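Local coordinates for N utilization substance protein B homolog (Thermotoga maritima, PDB 1TZV) that probably takes part in transcription antitermination of ribosomal RNA operons by binding the boxA antiterminator RNA sequence, at residues Q29-I34 against D46-I51. Numbering follows the deposited sequence.
Sequences QILEEI and DARRYI
Leu-31 packs its CD2 methyl against helix 41-56, 4.0 Å from Ala-47 CB and 3.8 Å from Ile-51 CG1. An anti chi1 (176°) carries its CG out toward that helix. CD2 also comes to 3.5 Å from the Ala-47 carbonyl O, touching backbone as well as side chains. CD1 is the more distant branch, only brushing Ala-47 CB. The two helices follow one another in the all-helical NusB fold; the axes of 29-34 and 46-51 approach to 10.5 Å and run nearly antiparallel, at 158°, and helix 5-19 takes Ile-30 and Ile-34 on Gln-18. One residue on, Glu-32 bends at chi2 (-52°) and brings both carboxylate oxygens to the NE/NH1 side of the Arg-48 guanidinium, the two side chains crossing at about a right angle. Arg-48 NE donates to Glu-32 OE2 at 2.8 Å and Arg-48 NH1 to Glu-32 OE1 at 2.9 Å, each on a syn lone pair, with the carboxylate and guanidinium planes nearly coplanar. An alanine in place of Arg-48 would probably leave the Glu-32 carboxylate without its paired charge and set it free to turn. Beyond this bidentate salt bridge, the arginine side chain also touches Leu-35, just past helix 27-34.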
# COMPACT_ATOMS: atom_id res chain seq x y z
N GLN A 29 -11.85 -5.81 10.03
CA GLN A 29 -13.31 -5.75 9.89
C GLN A 29 -13.70 -4.79 8.79
O GLN A 29 -14.64 -5.03 8.03
CB GLN A 29 -13.96 -5.32 11.21
CG GLN A 29 -14.26 -6.49 12.14
CD GLN A 29 -15.18 -7.51 11.49
OE1 GLN A 29 -16.34 -7.22 11.19
NE2 GLN A 29 -14.67 -8.72 11.28
N ILE A 30 -12.98 -3.68 8.70
CA ILE A 30 -13.27 -2.71 7.64
C ILE A 30 -13.06 -3.38 6.28
O ILE A 30 -13.87 -3.20 5.38
CB ILE A 30 -12.37 -1.47 7.77
CG1 ILE A 30 -12.76 -0.71 9.05
CG2 ILE A 30 -12.53 -0.59 6.55
CD1 ILE A 30 -11.88 0.48 9.36
N LEU A 31 -11.99 -4.16 6.13
CA LEU A 31 -11.76 -4.83 4.85
C LEU A 31 -12.91 -5.78 4.53
O LEU A 31 -13.35 -5.88 3.38
CB LEU A 31 -10.44 -5.62 4.85
CG LEU A 31 -10.20 -6.44 3.57
CD1 LEU A 31 -10.02 -5.51 2.38
CD2 LEU A 31 -8.99 -7.33 3.72
N GLU A 32 -13.42 -6.49 5.54
CA GLU A 32 -14.54 -7.41 5.29
C GLU A 32 -15.81 -6.72 4.77
O GLU A 32 -16.61 -7.35 4.07
CB GLU A 32 -14.87 -8.22 6.56
CG GLU A 32 -13.78 -9.22 6.95
CD GLU A 32 -13.37 -10.14 5.81
OE1 GLU A 32 -14.24 -10.77 5.17
OE2 GLU A 32 -12.16 -10.25 5.54
N GLU A 33 -16.00 -5.45 5.09
CA GLU A 33 -17.17 -4.72 4.59
C GLU A 33 -16.99 -4.42 3.10
O GLU A 33 -17.95 -4.39 2.33
CB GLU A 33 -17.35 -3.38 5.32
CG GLU A 33 -17.57 -3.47 6.82
CD GLU A 33 -17.77 -2.10 7.45
OE1 GLU A 33 -17.46 -1.09 6.77
OE2 GLU A 33 -18.22 -2.03 8.61
N ILE A 34 -15.73 -4.20 2.71
CA ILE A 34 -15.38 -3.89 1.32
C ILE A 34 -15.42 -5.13 0.44
O ILE A 34 -15.93 -5.09 -0.69
CB ILE A 34 -13.97 -3.24 1.28
CG1 ILE A 34 -14.04 -1.86 1.93
CG2 ILE A 34 -13.45 -3.14 -0.15
CD1 ILE A 34 -12.69 -1.34 2.38
N ASP A 46 -5.77 -12.73 -0.78
CA ASP A 46 -4.66 -11.79 -0.91
C ASP A 46 -4.90 -10.49 -0.13
O ASP A 46 -4.03 -10.07 0.62
CB ASP A 46 -4.42 -11.46 -2.39
CG ASP A 46 -3.95 -12.66 -3.18
OD1 ASP A 46 -3.42 -13.61 -2.58
OD2 ASP A 46 -4.09 -12.63 -4.43
N ALA A 47 -6.08 -9.89 -0.28
CA ALA A 47 -6.37 -8.65 0.43
C ALA A 47 -6.26 -8.83 1.94
O ALA A 47 -5.69 -8.00 2.63
CB ALA A 47 -7.74 -8.15 0.06
N ARG A 48 -6.77 -9.96 2.44
CA ARG A 48 -6.69 -10.25 3.87
C ARG A 48 -5.22 -10.39 4.34
O ARG A 48 -4.85 -9.89 5.41
CB ARG A 48 -7.49 -11.53 4.21
CG ARG A 48 -8.98 -11.31 4.09
CD ARG A 48 -9.77 -12.63 4.13
NE ARG A 48 -11.20 -12.34 4.00
CZ ARG A 48 -12.07 -13.13 3.39
NH1 ARG A 48 -13.35 -12.76 3.32
NH2 ARG A 48 -11.67 -14.26 2.85
N ARG A 49 -4.39 -11.07 3.55
CA ARG A 49 -2.99 -11.24 3.90
C ARG A 49 -2.30 -9.86 3.95
O ARG A 49 -1.52 -9.56 4.87
CB ARG A 49 -2.28 -12.16 2.89
CG ARG A 49 -0.82 -12.38 3.23
CD ARG A 49 -0.09 -13.28 2.21
NE ARG A 49 0.02 -12.66 0.89
CZ ARG A 49 -0.77 -12.96 -0.14
NH1 ARG A 49 -0.62 -12.33 -1.30
NH2 ARG A 49 -1.71 -13.89 -0.02
N TYR A 50 -2.58 -9.04 2.93
CA TYR A 50 -2.01 -7.68 2.89
C TYR A 50 -2.39 -6.86 4.13
O TYR A 50 -1.53 -6.28 4.80
CB TYR A 50 -2.53 -6.91 1.65
CG TYR A 50 -1.71 -7.04 0.37
CD1 TYR A 50 -1.55 -8.28 -0.25
CD2 TYR A 50 -1.15 -5.91 -0.24
CE1 TYR A 50 -0.85 -8.39 -1.46
CE2 TYR A 50 -0.44 -6.02 -1.44
CZ TYR A 50 -0.31 -7.25 -2.05
OH TYR A 50 0.32 -7.32 -3.27
N ILE A 51 -3.68 -6.81 4.43
CA ILE A 51 -4.14 -6.03 5.58
C ILE A 51 -3.54 -6.55 6.88
O ILE A 51 -3.10 -5.78 7.72
CB ILE A 51 -5.68 -5.99 5.61
CG1 ILE A 51 -6.17 -4.97 4.57
CG2 ILE A 51 -6.19 -5.63 7.02
CD1 ILE A 51 -5.72 -3.51 4.81